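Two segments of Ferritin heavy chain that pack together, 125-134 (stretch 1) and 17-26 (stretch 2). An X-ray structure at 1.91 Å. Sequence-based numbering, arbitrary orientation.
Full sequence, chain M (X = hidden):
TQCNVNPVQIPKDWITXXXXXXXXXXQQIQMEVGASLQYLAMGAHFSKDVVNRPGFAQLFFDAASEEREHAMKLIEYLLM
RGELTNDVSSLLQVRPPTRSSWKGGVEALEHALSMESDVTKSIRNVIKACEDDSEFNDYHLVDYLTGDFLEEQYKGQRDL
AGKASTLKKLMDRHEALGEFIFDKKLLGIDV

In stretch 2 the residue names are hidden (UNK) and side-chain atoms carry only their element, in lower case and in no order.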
ATOM      1  N   ASN M 125      15.532 -35.093 -45.541  1.00 17.93           N
ATOM      2  CA  ASN M 125      16.577 -35.279 -46.551  1.00 17.86           C
ATOM      3  C   ASN M 125      17.812 -34.426 -46.258  1.00 18.95           C
ATOM      4  O   ASN M 125      18.926 -34.817 -46.592  1.00 16.79           O
ATOM      5  CB  ASN M 125      16.040 -34.987 -47.956  1.00 19.41           C
ATOM      6  CG  ASN M 125      15.202 -36.138 -48.487  1.00 33.84           C
ATOM      7  OD1 ASN M 125      15.511 -37.302 -48.229  1.00 34.01           O
ATOM      8  ND2 ASN M 125      14.150 -35.825 -49.228  1.00 35.73           N
ATOM      9  N   VAL M 126      17.631 -33.259 -45.638  1.00 15.57           N
ATOM     10  CA  VAL M 126      18.795 -32.439 -45.264  1.00 14.40           C
ATOM     11  C   VAL M 126      19.536 -33.207 -44.158  1.00 16.02           C
ATOM     12  O   VAL M 126      20.770 -33.294 -44.142  1.00 16.14           O
ATOM     13  CB  VAL M 126      18.375 -31.054 -44.699  1.00 17.06           C
ATOM     14  CG1 VAL M 126      19.627 -30.262 -44.265  1.00 15.26           C
ATOM     15  CG2 VAL M 126      17.591 -30.263 -45.768  1.00 14.92           C
ATOM     16  N   ILE M 127      18.773 -33.763 -43.220  1.00 15.11           N
ATOM     17  CA  ILE M 127      19.365 -34.534 -42.132  1.00 16.30           C
ATOM     18  C   ILE M 127      20.194 -35.699 -42.709  1.00 17.56           C
ATOM     19  O   ILE M 127      21.337 -35.931 -42.292  1.00 16.07           O
ATOM     20  CB  ILE M 127      18.255 -35.076 -41.185  1.00 15.54           C
ATOM     21  CG1 ILE M 127      17.727 -33.919 -40.317  1.00 15.70           C
ATOM     22  CG2 ILE M 127      18.801 -36.208 -40.308  1.00 17.32           C
ATOM     23  CD1 ILE M 127      16.426 -34.262 -39.567  1.00 17.28           C
ATOM     24  N   LYS M 128      19.626 -36.423 -43.669  1.00 17.96           N
ATOM     25  CA  LYS M 128      20.353 -37.541 -44.287  1.00 20.08           C
ATOM     26  C   LYS M 128      21.653 -37.072 -44.935  1.00 17.59           C
ATOM     27  O   LYS M 128      22.704 -37.693 -44.757  1.00 20.78           O
ATOM     28  CB  LYS M 128      19.512 -38.231 -45.370  1.00 23.07           C
ATOM     29  CG  LYS M 128      18.258 -38.898 -44.890  1.00 48.74           C
ATOM     30  CD  LYS M 128      17.625 -39.710 -46.020  1.00 58.20           C
ATOM     31  CE  LYS M 128      16.218 -40.179 -45.654  1.00 64.76           C
ATOM     32  NZ  LYS M 128      15.237 -39.054 -45.609  1.00 53.20           N
ATOM     33  N   ALA M 129      21.583 -35.990 -45.704  1.00 18.68           N
ATOM     34  CA  ALA M 129      22.781 -35.471 -46.359  1.00 21.19           C
ATOM     35  C   ALA M 129      23.848 -35.055 -45.346  1.00 26.34           C
ATOM     36  O   ALA M 129      25.038 -35.312 -45.539  1.00 21.32           O
ATOM     37  CB  ALA M 129      22.423 -34.269 -47.252  1.00 19.40           C
ATOM     38  N   CYS M 130      23.420 -34.414 -44.261  1.00 17.89           N
ATOM     39  CA  CYS M 130      24.346 -33.929 -43.250  1.00 16.63           C
ATOM     40  C   CYS M 130      24.907 -35.023 -42.361  1.00 18.53           C
ATOM     41  O   CYS M 130      26.028 -34.918 -41.871  1.00 18.91           O
ATOM     42  CB  CYS M 130      23.660 -32.849 -42.392  1.00 17.30           C
ATOM     43  SG  CYS M 130      23.247 -31.363 -43.376  1.00 19.94           S
ATOM     44  N   GLU M 131      24.129 -36.073 -42.150  1.00 16.27           N
ATOM     45  CA  GLU M 131      24.577 -37.164 -41.298  1.00 18.33           C
ATOM     46  C   GLU M 131      25.386 -38.215 -42.048  1.00 25.29           C
ATOM     47  O   GLU M 131      26.370 -38.727 -41.529  1.00 20.55           O
ATOM     48  CB  GLU M 131      23.374 -37.875 -40.657  1.00 19.40           C
ATOM     49  CG  GLU M 131      23.768 -39.076 -39.794  1.00 25.73           C
ATOM     50  CD  GLU M 131      22.637 -39.548 -38.883  1.00 33.54           C
ATOM     51  OE1 GLU M 131      21.843 -40.414 -39.311  1.00 28.45           O
ATOM     52  OE2 GLU M 131      22.539 -39.042 -37.737  1.00 27.18           O
ATOM     53  N   ASP M 132      24.978 -38.520 -43.273  1.00 20.23           N
ATOM     54  CA  ASP M 132      25.629 -39.590 -44.015  1.00 27.33           C
ATOM     55  C   ASP M 132      26.779 -39.271 -44.946  1.00 30.69           C
ATOM     56  O   ASP M 132      27.243 -40.150 -45.660  1.00 29.92           O
ATOM     57  CB  ASP M 132      24.570 -40.402 -44.760  1.00 27.73           C
ATOM     58  CG  ASP M 132      23.571 -41.057 -43.804  1.00 35.71           C
ATOM     59  OD1 ASP M 132      23.997 -41.539 -42.730  1.00 42.29           O
ATOM     60  OD2 ASP M 132      22.371 -41.098 -44.129  1.00 42.50           O
ATOM     61  N   ASP M 133      27.244 -38.029 -44.948  1.00 28.30           N
ATOM     62  CA  ASP M 133      28.386 -37.669 -45.782  1.00 28.42           C
ATOM     63  C   ASP M 133      29.544 -38.529 -45.243  1.00 30.11           C
ATOM     64  O   ASP M 133      29.886 -38.447 -44.065  1.00 29.09           O
ATOM     65  CB  ASP M 133      28.710 -36.187 -45.608  1.00 29.23           C
ATOM     66  CG  ASP M 133      29.828 -35.729 -46.523  1.00 38.63           C
ATOM     67  OD1 ASP M 133      30.893 -36.384 -46.535  1.00 42.12           O
ATOM     68  OD2 ASP M 133      29.640 -34.715 -47.227  1.00 36.07           O
ATOM     69  N   SER M 134      30.146 -39.351 -46.092  1.00 35.91           N
ATOM     70  CA  SER M 134      31.224 -40.232 -45.639  1.00 40.89           C
ATOM     71  C   SER M 134      32.415 -39.508 -45.013  1.00 36.27           C
ATOM     72  O   SER M 134      33.135 -40.081 -44.197  1.00 41.93           O
ATOM     73  CB  SER M 134      31.707 -41.120 -46.798  1.00 41.53           C
ATOM     74  OG  SER M 134      32.156 -40.334 -47.893  1.00 48.89           O
ATOM     75  N   UNK M  17      31.590 -27.188 -41.901  1.00 16.17           N
ATOM     76  CA  UNK M  17      30.505 -27.793 -42.667  1.00 17.13           C
ATOM     77  C   UNK M  17      30.993 -28.279 -44.027  1.00 21.33           C
ATOM     78  O   UNK M  17      31.851 -27.651 -44.649  1.00 18.41           O
ATOM     79  c   UNK M  17      26.152 -26.675 -43.051  1.00 16.70           C
ATOM     80  c   UNK M  17      28.534 -26.541 -41.614  1.00 19.30           C
ATOM     81  s   UNK M  17      27.066 -25.543 -41.986  1.00 21.94           S
ATOM     82  c   UNK M  17      29.363 -26.794 -42.878  1.00 17.44           C
ATOM     83  N   UNK M  18      30.453 -29.402 -44.483  1.00 17.15           N
ATOM     84  CA  UNK M  18      30.836 -29.918 -45.795  1.00 20.88           C
ATOM     85  C   UNK M  18      29.814 -29.519 -46.842  1.00 21.47           C
ATOM     86  O   UNK M  18      28.671 -29.161 -46.525  1.00 17.48           O
ATOM     87  c   UNK M  18      31.048 -31.434 -45.745  1.00 21.78           C
ATOM     88  n   UNK M  18      34.436 -32.570 -44.889  1.00 28.66           N
ATOM     89  c   UNK M  18      34.151 -31.756 -43.888  1.00 26.51           C
ATOM     90  n   UNK M  18      32.928 -31.286 -44.068  1.00 27.51           N
ATOM     91  c   UNK M  18      32.402 -31.813 -45.231  1.00 28.36           C
ATOM     92  c   UNK M  18      33.359 -32.626 -45.742  1.00 25.67           C
ATOM     93  N   UNK M  19      30.235 -29.579 -48.100  1.00 19.97           N
ATOM     94  CA  UNK M  19      29.421 -29.141 -49.223  1.00 21.22           C
ATOM     95  C   UNK M  19      28.033 -29.721 -49.422  1.00 18.41           C
ATOM     96  O   UNK M  19      27.080 -28.980 -49.663  1.00 19.47           O
ATOM     97  n   UNK M  19      30.823 -27.372 -53.013  1.00 73.44           N
ATOM     98  c   UNK M  19      30.098 -26.347 -53.466  1.00 77.96           C
ATOM     99  n   UNK M  19      30.590 -25.115 -53.416  1.00 76.35           N
ATOM    100  c   UNK M  19      29.437 -29.016 -51.797  1.00 38.94           C
ATOM    101  c   UNK M  19      30.230 -29.300 -50.523  1.00 27.73           C
ATOM    102  c   UNK M  19      30.367 -28.764 -52.989  1.00 53.62           C
ATOM    103  n   UNK M  19      28.875 -26.545 -53.950  1.00 68.72           N
ATOM    104  N   UNK M  20      27.897 -31.035 -49.349  1.00 17.01           N
ATOM    105  CA  UNK M  20      26.583 -31.619 -49.575  1.00 22.39           C
ATOM    106  C   UNK M  20      25.573 -31.119 -48.527  1.00 22.54           C
ATOM    107  O   UNK M  20      24.441 -30.748 -48.847  1.00 17.40           O
ATOM    108  c   UNK M  20      26.689 -33.144 -49.542  1.00 27.16           C
ATOM    109  o   UNK M  20      25.402 -33.724 -49.628  1.00 42.68           O
ATOM    110  N   UNK M  21      25.995 -31.111 -47.275  1.00 18.83           N
ATOM    111  CA  UNK M  21      25.141 -30.646 -46.184  1.00 19.64           C
ATOM    112  C   UNK M  21      24.824 -29.151 -46.366  1.00 17.94           C
ATOM    113  O   UNK M  21      23.671 -28.727 -46.269  1.00 17.72           O
ATOM    114  s   UNK M  21      24.982 -30.308 -43.383  1.00 20.85           S
ATOM    115  c   UNK M  21      25.863 -30.900 -44.860  1.00 17.97           C
ATOM    116  N   UNK M  22      25.844 -28.352 -46.656  1.00 16.49           N
ATOM    117  CA  UNK M  22      25.625 -26.927 -46.842  1.00 18.35           C
ATOM    118  C   UNK M  22      24.675 -26.654 -48.009  1.00 20.65           C
ATOM    119  O   UNK M  22      23.789 -25.808 -47.907  1.00 17.43           O
ATOM    120  c   UNK M  22      28.205 -24.015 -47.058  1.00 32.41           C
ATOM    121  n   UNK M  22      28.975 -24.422 -48.228  1.00 31.63           N
ATOM    122  n   UNK M  22      30.547 -25.611 -47.024  1.00 38.34           N
ATOM    123  n   UNK M  22      30.670 -25.527 -49.315  1.00 36.57           N
ATOM    124  c   UNK M  22      26.959 -26.207 -47.062  1.00 19.15           C
ATOM    125  c   UNK M  22      30.069 -25.177 -48.185  1.00 39.28           C
ATOM    126  c   UNK M  22      26.833 -24.689 -47.045  1.00 27.25           C
ATOM    127  N   UNK M  23      24.840 -27.373 -49.118  1.00 17.81           N
ATOM    128  CA  UNK M  23      23.949 -27.157 -50.250  1.00 17.97           C
ATOM    129  C   UNK M  23      22.512 -27.559 -49.924  1.00 16.52           C
ATOM    130  O   UNK M  23      21.574 -26.914 -50.389  1.00 17.13           O
ATOM    131  c   UNK M  23      24.451 -27.908 -51.498  1.00 19.57           C
ATOM    132  o   UNK M  23      25.946 -26.061 -51.854  1.00 30.23           O
ATOM    133  n   UNK M  23      26.398 -27.961 -52.960  1.00 31.60           N
ATOM    134  c   UNK M  23      25.672 -27.231 -52.123  1.00 29.06           C
ATOM    135  N   UNK M  24      22.326 -28.623 -49.146  1.00 15.77           N
ATOM    136  CA  UNK M  24      20.966 -29.025 -48.774  1.00 16.66           C
ATOM    137  C   UNK M  24      20.335 -27.955 -47.881  1.00 16.00           C
ATOM    138  O   UNK M  24      19.137 -27.703 -47.969  1.00 15.88           O
ATOM    139  o   UNK M  24      21.290 -31.420 -48.898  1.00 32.09           O
ATOM    140  c   UNK M  24      20.959 -30.368 -48.022  1.00 19.30           C
ATOM    141  N   UNK M  25      21.138 -27.339 -47.015  1.00 15.64           N
ATOM    142  CA  UNK M  25      20.628 -26.274 -46.146  1.00 16.42           C
ATOM    143  C   UNK M  25      20.221 -25.063 -46.991  1.00 15.27           C
ATOM    144  O   UNK M  25      19.189 -24.442 -46.733  1.00 15.45           O
ATOM    145  c   UNK M  25      21.884 -26.824 -43.988  1.00 15.13           C
ATOM    146  c   UNK M  25      21.699 -25.843 -45.135  1.00 14.28           C
ATOM    147  s   UNK M  25      20.524 -26.658 -42.773  1.00 18.53           S
ATOM    148  c   UNK M  25      21.091 -25.166 -41.877  1.00 17.34           C
ATOM    149  N   UNK M  26      21.031 -24.717 -47.995  1.00 15.73           N
ATOM    150  CA  UNK M  26      20.713 -23.576 -48.859  1.00 16.83           C
ATOM    151  C   UNK M  26      19.397 -23.822 -49.599  1.00 19.07           C
ATOM    152  O   UNK M  26      18.576 -22.911 -49.772  1.00 17.59           O
ATOM    153  c   UNK M  26      24.294 -22.709 -50.287  1.00 20.42           C
ATOM    154  c   UNK M  26      24.204 -20.434 -51.242  1.00 21.24           C
ATOM    155  n   UNK M  26      23.742 -19.611 -52.170  1.00 19.91           N
ATOM    156  n   UNK M  26      23.902 -21.728 -51.296  1.00 18.58           N
ATOM    157  n   UNK M  26      24.924 -19.954 -50.238  1.00 17.45           N
ATOM    158  c   UNK M  26      23.175 -22.843 -49.224  1.00 19.46           C
ATOM    159  c   UNK M  26      21.851 -23.326 -49.872  1.00 17.42           C
TER
HETATM  160  O   HOH W   1      30.073 -33.039 -49.187  1.00 26.27           O
HETATM  161  O   HOH W   2      28.018 -32.834 -46.215  1.00 22.79           O

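Position 17 carries three carbons and one sulfur in an unbranched chain, with the sulfur third from the backbone. It makes no contact with stretch 1. A thioether of this length is methionine, Met17.

Position 18 has one carbon followed by a five-membered ring of three carbons and two nitrogens. Its CB lies 3.9 Å from OD2 of Asp133. The ring is an imidazole, so this is His18. It takes the N-cap position, right before the helix.

Position 19 has three carbons, a nitrogen, and a carbon bearing two more nitrogens. Its CA-to-CB bond points away from stretch 1. The guanidinium group identifies Arg19.

Position 20 has one carbon and one oxygen. The oxygen is 3.8 Å from CB of Ala129, and the position's CB is 4.1 Å from OD2 of Asp133. A single hydroxyl on CB makes it Ser20.

Position 21 has one carbon and one sulfur. The sulfur lies 2.0 Å from SG of Cys130, which is a covalent bond length. This is Cys21, and the pair forms a disulfide with a chi3 of 90°, the usual value for an unstrained bond.

Position 22 repeats the atom pattern of position 19. Its CA-to-CB bond also points away. It is Arg22.

Position 23 has two carbons, the second carrying one oxygen and one nitrogen. It is out of reach of stretch 1. The short amide is asparagine, Asn23.

Position 24 has one carbon and one oxygen, and its CA-to-CB bond points toward stretch 1. The oxygen is 3.5 Å from CB of Ala129, and its CB is 4.0 Å from CG1 of Val126. It is Ser24.

Position 25 has an unbranched chain of two carbons, a sulfur and a carbon. The sulfur is 4.0 Å from CG1 of Val126. It is Met25.

Position 26 has the same atoms as position 19. It does not reach stretch 1. It is Arg26, hydrogen-bonded elsewhere in the structure.

The two helices run nearly antiparallel, at 164°, with axes 8.0 Å apart at closest approach. The small side chains of Ala129, Ser20 and Ser24 lie in this narrow gap. The Cys21–Cys130 disulfide ties the helices covalently. No direct hydrogen bond crosses the contact. Instead, water 1 accepts from N of Ser20 (3.0 Å) and donates to OD2 of Asp133 (2.6 Å); water 2 accepts from N of Cys21 (2.9 Å) and donates to the same OD2 (2.7 Å). Both link the carboxylate to the first turn of the helix.

Stretch 2 17-26: MHRSCRNSMR
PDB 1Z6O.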